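Local coordinates for CDA peptide synthetase I (PDB 4JN5), which is a peptide synthetase of Streptomyces coelicolor, represented here by its condensation domain, at residues V288-P293 with L315-R320; N311-R316 with S337-H342. All blocks are in the same frame, centred on the assembly; numbering follows the deposited sequence.

Contact 1 (V288-P293 with L315-R320); sequences VVVSVP and LRLAVR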
loop_
_atom_site.group_PDB
_atom_site.type_symbol
_atom_site.label_atom_id
_atom_site.label_comp_id
_atom_site.label_asym_id
_atom_site.label_seq_id
_atom_site.Cartn_x
_atom_site.Cartn_y
_atom_site.Cartn_z
ATOM N N VAL A 288 4.401 2.048 23.936
ATOM C CA VAL A 288 4.225 1.228 22.744
ATOM C C VAL A 288 4.400 2.060 21.481
ATOM O O VAL A 288 3.829 3.141 21.358
ATOM C CB VAL A 288 2.836 0.558 22.725
ATOM C CG1 VAL A 288 2.529 -0.002 21.345
ATOM C CG2 VAL A 288 2.753 -0.530 23.788
ATOM N N VAL A 289 5.194 1.551 20.544
ATOM C CA VAL A 289 5.411 2.239 19.278
ATOM C C VAL A 289 4.724 1.519 18.121
ATOM O O VAL A 289 4.852 0.305 17.962
ATOM C CB VAL A 289 6.911 2.393 18.962
ATOM C CG1 VAL A 289 7.102 2.914 17.546
ATOM C CG2 VAL A 289 7.571 3.319 19.969
ATOM N N VAL A 290 3.987 2.281 17.322
ATOM C CA VAL A 290 3.324 1.742 16.142
ATOM C C VAL A 290 3.358 2.765 15.013
ATOM O O VAL A 290 2.896 3.895 15.174
ATOM C CB VAL A 290 1.868 1.334 16.445
ATOM C CG1 VAL A 290 1.270 2.244 17.501
ATOM C CG2 VAL A 290 1.033 1.347 15.176
ATOM N N SER A 291 3.915 2.363 13.875
ATOM C CA SER A 291 4.074 3.263 12.738
ATOM C C SER A 291 2.810 3.346 11.890
ATOM O O SER A 291 2.058 2.380 11.776
ATOM C CB SER A 291 5.262 2.836 11.872
ATOM O OG SER A 291 6.483 2.988 12.574
ATOM N N VAL A 292 2.587 4.512 11.296
ATOM C CA VAL A 292 1.417 4.742 10.463
ATOM C C VAL A 292 1.838 5.388 9.150
ATOM O O VAL A 292 2.649 6.314 9.141
ATOM C CB VAL A 292 0.397 5.653 11.175
ATOM C CG1 VAL A 292 -0.775 5.959 10.259
ATOM C CG2 VAL A 292 -0.085 5.008 12.471
ATOM N N PRO A 293 1.298 4.889 8.028
ATOM C CA PRO A 293 1.610 5.471 6.719
ATOM C C PRO A 293 0.951 6.832 6.524
ATOM O O PRO A 293 -0.143 7.073 7.035
ATOM C CB PRO A 293 1.018 4.456 5.738
ATOM C CG PRO A 293 -0.072 3.787 6.503
ATOM C CD PRO A 293 0.424 3.710 7.918
ATOM N N LEU A 315 4.285 6.316 16.090
ATOM C CA LEU A 315 3.461 6.856 17.165
ATOM C C LEU A 315 3.910 6.291 18.505
ATOM O O LEU A 315 3.782 5.091 18.752
ATOM C CB LEU A 315 1.988 6.504 16.947
ATOM C CG LEU A 315 1.167 7.321 15.952
ATOM C CD1 LEU A 315 -0.180 6.657 15.718
ATOM C CD2 LEU A 315 0.986 8.746 16.445
ATOM N N ARG A 316 4.441 7.151 19.369
ATOM C CA ARG A 316 4.767 6.744 20.730
ATOM C C ARG A 316 3.518 6.808 21.595
ATOM O O ARG A 316 3.038 7.891 21.933
ATOM C CB ARG A 316 5.861 7.628 21.327
ATOM C CG ARG A 316 7.254 7.336 20.805
ATOM C CD ARG A 316 8.308 8.019 21.661
ATOM N NE ARG A 316 8.243 7.582 23.053
ATOM C CZ ARG A 316 9.017 8.058 24.023
ATOM N NH1 ARG A 316 9.919 8.993 23.755
ATOM N NH2 ARG A 316 8.889 7.601 25.261
ATOM N N LEU A 317 2.994 5.641 21.951
ATOM C CA LEU A 317 1.758 5.562 22.712
ATOM C C LEU A 317 1.981 4.985 24.105
ATOM O O LEU A 317 2.314 3.810 24.252
ATOM C CB LEU A 317 0.730 4.722 21.953
ATOM C CG LEU A 317 0.438 5.198 20.530
ATOM C CD1 LEU A 317 -0.470 4.216 19.809
ATOM C CD2 LEU A 317 -0.172 6.592 20.549
ATOM N N ALA A 318 1.798 5.818 25.123
ATOM C CA ALA A 318 1.875 5.360 26.504
ATOM C C ALA A 318 0.557 4.703 26.892
ATOM O O ALA A 318 -0.509 5.293 26.726
ATOM C CB ALA A 318 2.186 6.522 27.435
ATOM N N VAL A 319 0.628 3.479 27.401
ATOM C CA VAL A 319 -0.576 2.741 27.761
ATOM C C VAL A 319 -0.475 2.099 29.140
ATOM O O VAL A 319 0.409 1.282 29.392
ATOM C CB VAL A 319 -0.894 1.641 26.729
ATOM C CG1 VAL A 319 -2.134 0.868 27.149
ATOM C CG2 VAL A 319 -1.077 2.241 25.346
ATOM N N ARG A 320 -1.385 2.481 30.030
ATOM C CA ARG A 320 -1.502 1.839 31.333
ATOM C C ARG A 320 -2.770 0.991 31.374
ATOM O O ARG A 320 -3.829 1.436 30.937
ATOM C CB ARG A 320 -1.510 2.878 32.457
ATOM C CG ARG A 320 -2.139 4.210 32.077
ATOM C CD ARG A 320 -1.096 5.178 31.537
ATOM N NE ARG A 320 -0.090 5.508 32.543
ATOM C CZ ARG A 320 0.934 6.331 32.336
ATOM N NH1 ARG A 320 1.092 6.913 31.155
ATOM N NH2 ARG A 320 1.801 6.572 33.310
#
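Two antiparallel strands, 287-294 and 311-318, pair here through Val288 with Leu317, Val289 with Arg316 and Val290 with Leu315. Val288 and Leu317 form a hydrogen-bonded pair: Val288 N donates to Leu317 O at 2.7 Å, and Leu317 N returns an equally short, nearly straight bond to Val288 O. Two residues on, the bond from Val290 N to Leu315 O stretches to 3.2 Å, while Leu315 N reaches Val290 O from above the carbonyl plane, 52° out of it. In between lies the non-hydrogen-bonded pair Val289-Arg316, where the CA-H of Val289 points at Leu315 O. In this condensation-domain fold the ribbon has two unlike faces. On the apolar one, Val288, Leu315 and Leu317 pack on helices 267-283 and 325-340, and Val290 on Val364. There Val290 CG1 meets Leu317 CD1 at 3.5 Å, a diagonal contact between the two hydrogen-bonded pairs. Val292 CG2, left beside its own N because CG1 is anti to it (chi1 176°), touches Leu315 CD1. On the other face Val289 CG2 brushes Arg316 CG at 4.1 Å. The arginine then bends at chi3 (59°), and its NH1 ends in a salt bridge to Asp223 and a hydrogen bond to Leu220 O.

Contact 2 (N311-R316 with S337-H342); sequences NRLPLR and SGLLAH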
loop_
_atom_site.group_PDB
_atom_site.type_symbol
_atom_site.label_atom_id
_atom_site.label_comp_id
_atom_site.label_asym_id
_atom_site.label_seq_id
_atom_site.Cartn_x
_atom_site.Cartn_y
_atom_site.Cartn_z
ATOM N N ASN A 311 4.973 7.321 2.850
ATOM C CA ASN A 311 5.845 7.568 3.989
ATOM C C ASN A 311 5.248 6.962 5.252
ATOM O O ASN A 311 4.051 6.692 5.311
ATOM C CB ASN A 311 6.051 9.075 4.168
ATOM C CG ASN A 311 7.077 9.406 5.234
ATOM O OD1 ASN A 311 7.994 8.627 5.496
ATOM N ND2 ASN A 311 6.929 10.570 5.851
ATOM N N ARG A 312 6.085 6.747 6.261
ATOM C CA ARG A 312 5.627 6.185 7.525
ATOM C C ARG A 312 6.287 6.873 8.715
ATOM O O ARG A 312 7.496 7.096 8.724
ATOM C CB ARG A 312 5.894 4.679 7.572
ATOM C CG ARG A 312 7.233 4.275 6.986
ATOM C CD ARG A 312 7.589 2.840 7.334
ATOM N NE ARG A 312 8.013 2.706 8.725
ATOM C CZ ARG A 312 9.247 2.949 9.154
ATOM N NH1 ARG A 312 10.185 3.343 8.301
ATOM N NH2 ARG A 312 9.547 2.802 10.437
ATOM N N LEU A 313 5.482 7.207 9.719
ATOM C CA LEU A 313 5.991 7.844 10.926
ATOM C C LEU A 313 5.497 7.116 12.173
ATOM O O LEU A 313 4.376 6.612 12.199
ATOM C CB LEU A 313 5.592 9.320 10.960
ATOM C CG LEU A 313 6.205 10.163 9.840
ATOM C CD1 LEU A 313 5.625 11.570 9.827
ATOM C CD2 LEU A 313 7.722 10.201 9.970
ATOM N N PRO A 314 6.347 7.051 13.208
ATOM C CA PRO A 314 6.062 6.305 14.440
ATOM C C PRO A 314 5.174 7.055 15.432
ATOM O O PRO A 314 5.300 8.269 15.593
ATOM C CB PRO A 314 7.453 6.101 15.042
ATOM C CG PRO A 314 8.229 7.282 14.574
ATOM C CD PRO A 314 7.713 7.603 13.199
ATOM N N LEU A 315 4.285 6.316 16.090
ATOM C CA LEU A 315 3.461 6.856 17.165
ATOM C C LEU A 315 3.910 6.291 18.505
ATOM O O LEU A 315 3.782 5.091 18.752
ATOM C CB LEU A 315 1.988 6.504 16.947
ATOM C CG LEU A 315 1.167 7.321 15.952
ATOM C CD1 LEU A 315 -0.180 6.657 15.718
ATOM C CD2 LEU A 315 0.986 8.746 16.445
ATOM N N ARG A 316 4.441 7.151 19.369
ATOM C CA ARG A 316 4.767 6.744 20.730
ATOM C C ARG A 316 3.518 6.808 21.595
ATOM O O ARG A 316 3.038 7.891 21.933
ATOM C CB ARG A 316 5.861 7.628 21.327
ATOM C CG ARG A 316 7.254 7.336 20.805
ATOM C CD ARG A 316 8.308 8.019 21.661
ATOM N NE ARG A 316 8.243 7.582 23.053
ATOM C CZ ARG A 316 9.017 8.058 24.023
ATOM N NH1 ARG A 316 9.919 8.993 23.755
ATOM N NH2 ARG A 316 8.889 7.601 25.261
ATOM N N SER A 337 -2.014 14.014 16.340
ATOM C CA SER A 337 -2.045 15.463 16.191
ATOM C C SER A 337 -0.632 15.998 15.987
ATOM O O SER A 337 -0.380 16.791 15.077
ATOM C CB SER A 337 -2.690 16.111 17.419
ATOM O OG SER A 337 -2.719 17.522 17.302
ATOM N N GLY A 338 0.291 15.551 16.832
ATOM C CA GLY A 338 1.680 15.953 16.725
ATOM C C GLY A 338 2.373 15.363 15.512
ATOM O O GLY A 338 3.298 15.962 14.968
ATOM N N LEU A 339 1.925 14.185 15.087
ATOM C CA LEU A 339 2.522 13.501 13.943
ATOM C C LEU A 339 2.140 14.186 12.635
ATOM O O LEU A 339 3.000 14.495 11.809
ATOM C CB LEU A 339 2.100 12.028 13.920
ATOM C CG LEU A 339 2.678 11.110 12.836
ATOM C CD1 LEU A 339 2.557 9.650 13.252
ATOM C CD2 LEU A 339 2.017 11.337 11.482
ATOM N N LEU A 340 0.845 14.413 12.450
ATOM C CA LEU A 340 0.345 15.053 11.240
ATOM C C LEU A 340 0.910 16.462 11.082
ATOM O O LEU A 340 0.996 16.984 9.973
ATOM C CB LEU A 340 -1.186 15.086 11.248
ATOM C CG LEU A 340 -1.879 13.721 11.209
ATOM C CD1 LEU A 340 -3.382 13.867 11.386
ATOM C CD2 LEU A 340 -1.558 12.991 9.914
ATOM N N ALA A 341 1.299 17.069 12.199
ATOM C CA ALA A 341 1.867 18.412 12.184
ATOM C C ALA A 341 3.292 18.406 11.640
ATOM O O ALA A 341 3.849 19.458 11.323
ATOM C CB ALA A 341 1.834 19.015 13.580
ATOM N N HIS A 342 3.876 17.217 11.533
ATOM C CA HIS A 342 5.235 17.068 11.023
ATOM C C HIS A 342 5.314 15.898 10.047
ATOM O O HIS A 342 6.286 15.144 10.043
ATOM C CB HIS A 342 6.215 16.849 12.179
ATOM C CG HIS A 342 6.110 17.874 13.267
ATOM N ND1 HIS A 342 6.780 19.077 13.225
ATOM C CD2 HIS A 342 5.416 17.871 14.430
ATOM C CE1 HIS A 342 6.501 19.772 14.313
ATOM N NE2 HIS A 342 5.675 19.063 15.060
#
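Leu339, on the last turns of helix 325-340, reaches across to strand 311-318 and meets Leu313 and Leu315, the two leucines that flank Pro314. Its CG stands anti to the backbone N (chi1 -177°), beside its own carbonyl carbon, which carries the methyls to the strand. Leu339 CD1 sits between the two leucines, 3.8 Å from Leu313 CB on one of them. Its approach to Leu315 CD2 is 3.7 Å. Leu339 CD2 adds a second touch on Leu313, 4.0 Å from Leu313 CD1. Leu339 thus crosses Leu315 at about a right angle but meets Leu313 on a slant. This leucine cluster is the tight, buried part; its side chains are all apolar, though Leu339 CD1 also rests against the backbone carbonyl oxygen Leu313 O.

Toward His342 the fit is looser. Leu313 CD1 touches only the backbone there, 3.6 Å from His342 O, while the imidazole leads away from the strand. The ring is held by other partners: ND1 bonds to Asp213, Tyr216 stacks on it, and Gly338 O lies at its edge, in the ring plane. The side chains of Ser337 and Leu340 point away from the strand on the exposed side.

Trp217 of helix 208-220 closes the cluster, packing on Leu313, Pro314 and Leu339 and giving its NE1 to His342 O. It thereby packs against both the end of helix 325-340 and strand 311-318, whose partner in the two-stranded sheet is 287-294.

Both contacts are mainly buried and share strand 311-318, with Leu315 the residue that works in each; their centres lie about 10 Å apart. Contact 1 is backbone chemistry, a ladder of N-H to O=C bonds with side chains meeting over it, whereas contact 2 relies on leucine packing between a helix and the strand. Leu315 divides its methyls accordingly, CD1 used in contact 1 and CD2 in contact 2. The pairing continues beyond contact 1 through a probable hydrogen bond from Val292 N to Leu313 O. The more open margins are made by partly exposed residues, Val289 and Arg316 in contact 1 and His342 in contact 2.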